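PDB 5ZLI: glutamine synthetase from Helicobacter pylori, which belongs to the type I glutamine synthetase family and assembles as a dodecamer whose subunits combine a beta-grasp domain with a larger catalytic domain. Local coordinates for residues F29-Y43 / G56-Q68. Sequence-based numbering, arbitrary orientation.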
ATOM      1  N   PHE B  29     -24.736 -28.719  33.914  1.00 41.00           N
ATOM      2  CA  PHE B  29     -25.748 -28.232  34.840  1.00 37.22           C
ATOM      3  C   PHE B  29     -25.929 -26.756  34.578  1.00 32.27           C
ATOM      4  O   PHE B  29     -24.985 -25.982  34.752  1.00 37.85           O
ATOM      5  CB  PHE B  29     -25.328 -28.458  36.286  1.00 31.64           C
ATOM      6  CG  PHE B  29     -25.063 -29.878  36.608  1.00 34.05           C
ATOM      7  CD1 PHE B  29     -26.073 -30.803  36.506  1.00 41.19           C
ATOM      8  CD2 PHE B  29     -23.832 -30.290  37.051  1.00 33.35           C
ATOM      9  CE1 PHE B  29     -25.859 -32.148  36.801  1.00 39.82           C
ATOM     10  CE2 PHE B  29     -23.606 -31.627  37.361  1.00 38.68           C
ATOM     11  CZ  PHE B  29     -24.620 -32.562  37.230  1.00 33.36           C
ATOM     12  N   ARG B  30     -27.137 -26.348  34.218  1.00 30.21           N
ATOM     13  CA  ARG B  30     -27.360 -24.957  33.878  1.00 30.45           C
ATOM     14  C   ARG B  30     -28.350 -24.297  34.827  1.00 35.85           C
ATOM     15  O   ARG B  30     -29.291 -24.933  35.320  1.00 38.41           O
ATOM     16  CB  ARG B  30     -27.805 -24.834  32.456  1.00 30.27           C
ATOM     17  CG  ARG B  30     -26.715 -25.265  31.553  1.00 27.37           C
ATOM     18  CD  ARG B  30     -26.886 -24.699  30.183  1.00 26.77           C
ATOM     19  NE  ARG B  30     -25.838 -25.232  29.339  1.00 26.80           N
ATOM     20  CZ  ARG B  30     -25.843 -25.127  28.028  1.00 28.54           C
ATOM     21  NH1 ARG B  30     -26.865 -24.517  27.449  1.00 26.95           N
ATOM     22  NH2 ARG B  30     -24.846 -25.645  27.310  1.00 34.28           N
ATOM     23  N   PHE B  31     -28.094 -23.021  35.108  1.00 27.62           N
ATOM     24  CA  PHE B  31     -28.839 -22.285  36.111  1.00 29.63           C
ATOM     25  C   PHE B  31     -28.795 -20.815  35.746  1.00 27.67           C
ATOM     26  O   PHE B  31     -27.876 -20.363  35.065  1.00 32.38           O
ATOM     27  CB  PHE B  31     -28.294 -22.516  37.531  1.00 33.69           C
ATOM     28  CG  PHE B  31     -26.870 -22.059  37.734  1.00 32.47           C
ATOM     29  CD1 PHE B  31     -25.804 -22.866  37.356  1.00 32.19           C
ATOM     30  CD2 PHE B  31     -26.589 -20.826  38.321  1.00 35.23           C
ATOM     31  CE1 PHE B  31     -24.477 -22.448  37.559  1.00 35.80           C
ATOM     32  CE2 PHE B  31     -25.246 -20.395  38.526  1.00 35.13           C
ATOM     33  CZ  PHE B  31     -24.199 -21.203  38.152  1.00 30.01           C
ATOM     34  N   SER B  32     -29.817 -20.085  36.161  1.00 26.18           N
ATOM     35  CA  SER B  32     -30.011 -18.705  35.762  1.00 28.80           C
ATOM     36  C   SER B  32     -29.796 -17.811  36.969  1.00 35.10           C
ATOM     37  O   SER B  32     -30.476 -17.973  37.988  1.00 41.45           O
ATOM     38  CB  SER B  32     -31.410 -18.521  35.173  1.00 36.07           C
ATOM     39  OG  SER B  32     -31.726 -19.618  34.313  1.00 36.60           O
ATOM     40  N   ASP B  33     -28.842 -16.890  36.865  1.00 36.17           N
ATOM     41  CA  ASP B  33     -28.692 -15.848  37.874  1.00 33.66           C
ATOM     42  C   ASP B  33     -29.846 -14.864  37.736  1.00 35.15           C
ATOM     43  O   ASP B  33     -30.751 -15.048  36.920  1.00 38.75           O
ATOM     44  CB  ASP B  33     -27.315 -15.166  37.775  1.00 43.27           C
ATOM     45  CG  ASP B  33     -27.148 -14.228  36.551  1.00 43.11           C
ATOM     46  OD1 ASP B  33     -27.813 -14.372  35.492  1.00 38.92           O
ATOM     47  OD2 ASP B  33     -26.314 -13.301  36.679  1.00 53.04           O
ATOM     48  N   ILE B  34     -29.850 -13.825  38.578  1.00 41.07           N
ATOM     49  CA  ILE B  34     -30.960 -12.870  38.577  1.00 29.66           C
ATOM     50  C   ILE B  34     -31.090 -12.178  37.224  1.00 30.55           C
ATOM     51  O   ILE B  34     -32.198 -12.025  36.704  1.00 34.82           O
ATOM     52  CB  ILE B  34     -30.807 -11.863  39.731  1.00 31.37           C
ATOM     53  CG1 ILE B  34     -30.945 -12.581  41.059  1.00 25.07           C
ATOM     54  CG2 ILE B  34     -31.862 -10.726  39.654  1.00 29.82           C
ATOM     55  CD1 ILE B  34     -30.613 -11.674  42.213  1.00 34.64           C
ATOM     56  N   LYS B  35     -29.969 -11.719  36.650  1.00 35.87           N
ATOM     57  CA  LYS B  35     -29.988 -10.928  35.407  1.00 30.90           C
ATOM     58  C   LYS B  35     -30.616 -11.667  34.228  1.00 34.64           C
ATOM     59  O   LYS B  35     -31.066 -11.019  33.275  1.00 37.16           O
ATOM     60  CB  LYS B  35     -28.571 -10.428  35.072  1.00 35.48           C
ATOM     61  CG  LYS B  35     -28.020 -10.519  33.603  1.00 34.66           C
ATOM     62  CD  LYS B  35     -27.028  -9.333  33.398  1.00 31.54           C
ATOM     63  CE  LYS B  35     -26.282  -9.301  32.073  1.00 33.58           C
ATOM     64  NZ  LYS B  35     -25.057 -10.177  32.216  1.00 31.02           N
ATOM     65  N   GLY B  36     -30.642 -12.998  34.248  1.00 30.66           N
ATOM     66  CA  GLY B  36     -31.142 -13.749  33.117  1.00 32.32           C
ATOM     67  C   GLY B  36     -30.067 -14.506  32.381  1.00 32.37           C
ATOM     68  O   GLY B  36     -30.350 -15.132  31.349  1.00 31.67           O
ATOM     69  N   THR B  37     -28.830 -14.375  32.809  1.00 30.74           N
ATOM     70  CA  THR B  37     -27.775 -15.104  32.149  1.00 29.31           C
ATOM     71  C   THR B  37     -27.869 -16.575  32.474  1.00 28.63           C
ATOM     72  O   THR B  37     -27.968 -16.959  33.640  1.00 37.40           O
ATOM     73  CB  THR B  37     -26.424 -14.569  32.568  1.00 27.34           C
ATOM     74  OG1 THR B  37     -26.318 -13.212  32.136  1.00 28.24           O
ATOM     75  CG2 THR B  37     -25.319 -15.430  31.945  1.00 29.64           C
ATOM     76  N   TRP B  38     -27.800 -17.400  31.457  1.00 20.29           N
ATOM     77  CA  TRP B  38     -27.742 -18.819  31.679  1.00 25.83           C
ATOM     78  C   TRP B  38     -26.279 -19.176  31.939  1.00 31.50           C
ATOM     79  O   TRP B  38     -25.386 -18.795  31.169  1.00 29.60           O
ATOM     80  CB  TRP B  38     -28.323 -19.545  30.471  1.00 24.68           C
ATOM     81  CG  TRP B  38     -29.067 -20.768  30.796  1.00 25.24           C
ATOM     82  CD1 TRP B  38     -29.461 -21.194  32.023  1.00 29.64           C
ATOM     83  CD2 TRP B  38     -29.515 -21.746  29.867  1.00 28.88           C
ATOM     84  NE1 TRP B  38     -30.121 -22.401  31.921  1.00 22.98           N
ATOM     85  CE2 TRP B  38     -30.177 -22.751  30.603  1.00 24.70           C
ATOM     86  CE3 TRP B  38     -29.421 -21.870  28.482  1.00 25.86           C
ATOM     87  CZ2 TRP B  38     -30.739 -23.853  30.007  1.00 26.88           C
ATOM     88  CZ3 TRP B  38     -29.974 -22.961  27.893  1.00 26.83           C
ATOM     89  CH2 TRP B  38     -30.631 -23.947  28.652  1.00 28.17           C
ATOM     90  N   ASN B  39     -26.033 -19.899  33.028  1.00 27.87           N
ATOM     91  CA  ASN B  39     -24.689 -20.273  33.434  1.00 28.13           C
ATOM     92  C   ASN B  39     -24.581 -21.789  33.458  1.00 29.17           C
ATOM     93  O   ASN B  39     -25.594 -22.486  33.500  1.00 30.08           O
ATOM     94  CB  ASN B  39     -24.325 -19.686  34.798  1.00 25.82           C
ATOM     95  CG  ASN B  39     -24.270 -18.181  34.787  1.00 29.73           C
ATOM     96  OD1 ASN B  39     -23.201 -17.611  34.662  1.00 31.16           O
ATOM     97  ND2 ASN B  39     -25.421 -17.525  34.928  1.00 32.52           N
ATOM     98  N   HIS B  40     -23.358 -22.307  33.311  1.00 31.33           N
ATOM     99  CA  HIS B  40     -23.187 -23.758  33.312  1.00 30.69           C
ATOM    100  C   HIS B  40     -21.882 -24.172  33.981  1.00 34.19           C
ATOM    101  O   HIS B  40     -20.941 -23.385  34.146  1.00 33.00           O
ATOM    102  CB  HIS B  40     -23.255 -24.354  31.901  1.00 31.58           C
ATOM    103  CG  HIS B  40     -22.063 -24.056  31.045  1.00 30.52           C
ATOM    104  ND1 HIS B  40     -21.365 -25.037  30.376  1.00 32.58           N
ATOM    105  CD2 HIS B  40     -21.440 -22.891  30.760  1.00 33.44           C
ATOM    106  CE1 HIS B  40     -20.368 -24.489  29.706  1.00 35.83           C
ATOM    107  NE2 HIS B  40     -20.389 -23.187  29.924  1.00 35.56           N
ATOM    108  N   ILE B  41     -21.850 -25.447  34.344  1.00 31.36           N
ATOM    109  CA  ILE B  41     -20.713 -26.121  34.950  1.00 34.06           C
ATOM    110  C   ILE B  41     -20.811 -27.579  34.538  1.00 32.06           C
ATOM    111  O   ILE B  41     -21.827 -28.236  34.769  1.00 32.56           O
ATOM    112  CB  ILE B  41     -20.690 -25.944  36.481  1.00 26.86           C
ATOM    113  CG1 ILE B  41     -19.779 -26.981  37.131  1.00 33.10           C
ATOM    114  CG2 ILE B  41     -22.054 -25.994  37.042  1.00 32.42           C
ATOM    115  CD1 ILE B  41     -19.652 -26.830  38.629  1.00 30.96           C
ATOM    116  N   ALA B  42     -19.786 -28.083  33.884  1.00 27.92           N
ATOM    117  CA  ALA B  42     -19.854 -29.402  33.294  1.00 28.78           C
ATOM    118  C   ALA B  42     -19.138 -30.383  34.204  1.00 37.20           C
ATOM    119  O   ALA B  42     -18.075 -30.078  34.749  1.00 35.83           O
ATOM    120  CB  ALA B  42     -19.237 -29.421  31.897  1.00 27.44           C
ATOM    121  N   TYR B  43     -19.755 -31.537  34.423  1.00 40.08           N
ATOM    122  CA  TYR B  43     -19.126 -32.626  35.156  1.00 40.41           C
ATOM    123  C   TYR B  43     -18.802 -33.739  34.183  1.00 36.20           C
ATOM    124  O   TYR B  43     -19.618 -34.076  33.323  1.00 38.89           O
ATOM    125  CB  TYR B  43     -20.005 -33.170  36.280  1.00 39.05           C
ATOM    126  CG  TYR B  43     -19.750 -32.577  37.660  1.00 44.52           C
ATOM    127  CD1 TYR B  43     -20.429 -31.432  38.109  1.00 36.60           C
ATOM    128  CD2 TYR B  43     -18.850 -33.189  38.532  1.00 42.45           C
ATOM    129  CE1 TYR B  43     -20.203 -30.915  39.386  1.00 37.83           C
ATOM    130  CE2 TYR B  43     -18.615 -32.673  39.801  1.00 42.81           C
ATOM    131  CZ  TYR B  43     -19.294 -31.541  40.222  1.00 42.06           C
ATOM    132  OH  TYR B  43     -19.044 -31.059  41.486  1.00 40.73           O
ATOM    133  N   GLY B  56     -26.567 -32.306  45.735  1.00 52.65           N
ATOM    134  CA  GLY B  56     -26.432 -31.204  44.812  1.00 46.89           C
ATOM    135  C   GLY B  56     -25.008 -30.952  44.373  1.00 36.89           C
ATOM    136  O   GLY B  56     -24.091 -31.749  44.592  1.00 38.30           O
ATOM    137  N   ILE B  57     -24.824 -29.854  43.673  1.00 34.31           N
ATOM    138  CA  ILE B  57     -23.526 -29.496  43.137  1.00 40.88           C
ATOM    139  C   ILE B  57     -23.061 -28.212  43.813  1.00 40.46           C
ATOM    140  O   ILE B  57     -23.792 -27.217  43.814  1.00 40.68           O
ATOM    141  CB  ILE B  57     -23.549 -29.333  41.612  1.00 41.09           C
ATOM    142  CG1 ILE B  57     -23.549 -30.705  40.939  1.00 45.91           C
ATOM    143  CG2 ILE B  57     -22.373 -28.526  41.161  1.00 39.54           C
ATOM    144  CD1 ILE B  57     -24.877 -31.372  40.923  1.00 41.77           C
ATOM    145  N   PRO B  58     -21.886 -28.207  44.446  1.00 44.31           N
ATOM    146  CA  PRO B  58     -21.392 -26.973  45.068  1.00 44.43           C
ATOM    147  C   PRO B  58     -20.942 -25.992  44.009  1.00 40.30           C
ATOM    148  O   PRO B  58     -20.489 -26.386  42.933  1.00 48.11           O
ATOM    149  CB  PRO B  58     -20.187 -27.442  45.891  1.00 49.02           C
ATOM    150  CG  PRO B  58     -19.778 -28.805  45.298  1.00 42.88           C
ATOM    151  CD  PRO B  58     -20.842 -29.252  44.341  1.00 41.25           C
ATOM    152  N   PHE B  59     -21.041 -24.706  44.322  1.00 38.58           N
ATOM    153  CA  PHE B  59     -20.464 -23.692  43.446  1.00 36.25           C
ATOM    154  C   PHE B  59     -20.252 -22.404  44.234  1.00 38.51           C
ATOM    155  O   PHE B  59     -20.615 -22.303  45.408  1.00 46.85           O
ATOM    156  CB  PHE B  59     -21.322 -23.443  42.206  1.00 38.72           C
ATOM    157  CG  PHE B  59     -22.575 -22.676  42.466  1.00 37.30           C
ATOM    158  CD1 PHE B  59     -23.622 -23.246  43.153  1.00 37.90           C
ATOM    159  CD2 PHE B  59     -22.713 -21.380  41.999  1.00 37.73           C
ATOM    160  CE1 PHE B  59     -24.780 -22.535  43.378  1.00 34.84           C
ATOM    161  CE2 PHE B  59     -23.872 -20.663  42.215  1.00 36.53           C
ATOM    162  CZ  PHE B  59     -24.897 -21.243  42.907  1.00 39.68           C
ATOM    163  N   ASP B  60     -19.681 -21.406  43.564  1.00 41.07           N
ATOM    164  CA  ASP B  60     -19.290 -20.139  44.188  1.00 43.01           C
ATOM    165  C   ASP B  60     -20.330 -19.066  43.885  1.00 37.76           C
ATOM    166  O   ASP B  60     -20.285 -18.410  42.850  1.00 40.46           O
ATOM    167  CB  ASP B  60     -17.897 -19.740  43.715  1.00 46.53           C
ATOM    168  CG  ASP B  60     -17.473 -18.366  44.211  1.00 47.83           C
ATOM    169  OD1 ASP B  60     -16.315 -17.997  43.923  1.00 54.04           O
ATOM    170  OD2 ASP B  60     -18.257 -17.673  44.907  1.00 41.06           O
ATOM    171  N   ALA B  61     -21.275 -18.886  44.795  1.00 38.57           N
ATOM    172  CA  ALA B  61     -22.331 -17.902  44.570  1.00 39.52           C
ATOM    173  C   ALA B  61     -21.944 -16.472  44.941  1.00 39.39           C
ATOM    174  O   ALA B  61     -22.805 -15.584  44.880  1.00 35.98           O
ATOM    175  CB  ALA B  61     -23.588 -18.304  45.330  1.00 37.91           C
ATOM    176  N   SER B  62     -20.675 -16.207  45.255  1.00 43.39           N
ATOM    177  CA  SER B  62     -20.251 -14.837  45.499  1.00 40.66           C
ATOM    178  C   SER B  62     -19.963 -14.089  44.198  1.00 45.37           C
ATOM    179  O   SER B  62     -19.921 -12.852  44.203  1.00 43.94           O
ATOM    180  CB  SER B  62     -19.014 -14.840  46.380  1.00 42.65           C
ATOM    181  OG  SER B  62     -17.887 -15.143  45.576  1.00 46.34           O
ATOM    182  N   CYS B  63     -19.824 -14.817  43.079  1.00 41.34           N
ATOM    183  CA  CYS B  63     -19.522 -14.269  41.759  1.00 39.64           C
ATOM    184  C   CYS B  63     -20.727 -13.634  41.065  1.00 37.30           C
ATOM    185  O   CYS B  63     -20.553 -13.088  39.968  1.00 32.53           O
ATOM    186  CB  CYS B  63     -19.011 -15.389  40.840  1.00 35.32           C
ATOM    187  SG  CYS B  63     -17.633 -16.348  41.449  1.00 48.93           S
ATOM    188  N   PHE B  64     -21.919 -13.674  41.668  1.00 33.09           N
ATOM    189  CA  PHE B  64     -23.149 -13.240  41.016  1.00 35.30           C
ATOM    190  C   PHE B  64     -23.687 -12.062  41.798  1.00 41.59           C
ATOM    191  O   PHE B  64     -23.984 -12.196  42.993  1.00 43.26           O
ATOM    192  CB  PHE B  64     -24.159 -14.388  40.959  1.00 32.22           C
ATOM    193  CG  PHE B  64     -23.643 -15.574  40.224  1.00 29.11           C
ATOM    194  CD1 PHE B  64     -22.828 -16.497  40.863  1.00 27.99           C
ATOM    195  CD2 PHE B  64     -23.910 -15.734  38.887  1.00 26.45           C
ATOM    196  CE1 PHE B  64     -22.307 -17.568  40.183  1.00 27.99           C
ATOM    197  CE2 PHE B  64     -23.400 -16.816  38.199  1.00 31.75           C
ATOM    198  CZ  PHE B  64     -22.598 -17.734  38.850  1.00 29.89           C
ATOM    199  N   LYS B  65     -23.761 -10.902  41.147  1.00 43.47           N
ATOM    200  CA  LYS B  65     -24.176  -9.717  41.875  1.00 48.84           C
ATOM    201  C   LYS B  65     -25.659  -9.818  42.175  1.00 42.67           C
ATOM    202  O   LYS B  65     -26.457 -10.240  41.333  1.00 46.01           O
ATOM    203  CB  LYS B  65     -23.803  -8.427  41.131  1.00 54.16           C
ATOM    204  CG  LYS B  65     -23.684  -7.214  42.108  1.00 60.51           C
ATOM    205  CD  LYS B  65     -23.760  -5.856  41.392  1.00 61.39           C
ATOM    206  CE  LYS B  65     -23.855  -4.648  42.353  1.00 52.43           C
ATOM    207  NZ  LYS B  65     -25.139  -4.593  43.147  1.00 36.99           N
ATOM    208  N   GLY B  66     -26.014  -9.445  43.399  1.00 42.84           N
ATOM    209  CA  GLY B  66     -27.321  -9.695  43.952  1.00 41.47           C
ATOM    210  C   GLY B  66     -27.429 -10.967  44.771  1.00 43.89           C
ATOM    211  O   GLY B  66     -28.385 -11.089  45.553  1.00 41.85           O
ATOM    212  N   TRP B  67     -26.430 -11.849  44.707  1.00 42.11           N
ATOM    213  CA  TRP B  67     -26.449 -13.141  45.400  1.00 36.45           C
ATOM    214  C   TRP B  67     -25.574 -13.104  46.617  1.00 38.20           C
ATOM    215  O   TRP B  67     -25.807 -12.169  47.485  1.00 46.75           O
ATOM    216  CB  TRP B  67     -26.067 -14.242  44.399  1.00 36.31           C
ATOM    217  CG  TRP B  67     -27.192 -14.719  43.579  1.00 37.09           C
ATOM    218  CD1 TRP B  67     -28.445 -14.204  43.545  1.00 35.71           C
ATOM    219  CD2 TRP B  67     -27.221 -15.901  42.774  1.00 34.78           C
ATOM    220  NE1 TRP B  67     -29.243 -14.945  42.713  1.00 37.89           N
ATOM    221  CE2 TRP B  67     -28.516 -15.999  42.228  1.00 37.73           C
ATOM    222  CE3 TRP B  67     -26.276 -16.870  42.443  1.00 34.82           C
ATOM    223  CZ2 TRP B  67     -28.891 -17.030  41.370  1.00 35.01           C
ATOM    224  CZ3 TRP B  67     -26.645 -17.890  41.581  1.00 35.33           C
ATOM    225  CH2 TRP B  67     -27.944 -17.960  41.054  1.00 33.52           C
ATOM    226  N   GLN B  68     -24.653 -14.017  46.869  1.00 35.20           N
ATOM    227  CA  GLN B  68     -23.966 -14.226  48.137  1.00 35.83           C
ATOM    228  C   GLN B  68     -22.683 -13.387  48.252  1.00 44.86           C
ATOM    229  O   GLN B  68     -22.046 -13.048  47.246  1.00 43.67           O
ATOM    230  CB  GLN B  68     -23.642 -15.705  48.311  1.00 35.43           C
ATOM    231  CG  GLN B  68     -24.851 -16.562  48.551  1.00 36.20           C
ATOM    232  CD  GLN B  68     -25.606 -16.175  49.807  1.00 35.19           C
ATOM    233  OE1 GLN B  68     -25.141 -16.425  50.905  1.00 40.44           O
ATOM    234  NE2 GLN B  68     -26.784 -15.575  49.651  1.00 39.47           N
TER
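The ring of Phe-31 turns an edge to the face of Phe-64 in an offset edge-to-face pair, centroids 5.8 Å apart and planes at 63°. CH2 of Trp-67 also lies at the Phe-31 edge, while CB of Asn-39 from the paired strand lies over one face, toward its rim. Phe-59 meets Phe-31 obliquely, CE2 to CE2 at 3.9 Å, and completes the aromatic cluster. One face of Phe-64 carries CZ3 of Trp-67; at its edge stands the Asn-39 amide, nearly perpendicular to the ring (82°), whose OD1 accepts a hydrogen bond from the backbone N of Met-191 of a neighbouring subunit. The indole of Trp-67 takes CB of Asp-33 over one face, near the rim, and Ile-34 runs alongside its pyrrole part, where CD1 of Ile-34 lies 3.6 Å from CD1 of Trp-67. The indole NE1 donates a hydrogen bond to Lys-112 O. Farther along the strands, Ile-57 holds CG1 anti to its own carbonyl carbon (chi1 -77°), which carries CD1 over the face of Phe-29, 4.0 Å from the ring centroid. Its CG2, the branch anti to the backbone N, points to the edge of Tyr-43, 3.7 Å from CE1. The antiparallel hairpin 29-43 thus packs through side chains against strand 57-60 and the type II beta turn 64-67. Strands 74-81 and 94-103 connect hairpin and strand within one mixed sheet, and the packed side chains make up part of the hydrophobic core of the beta-grasp domain.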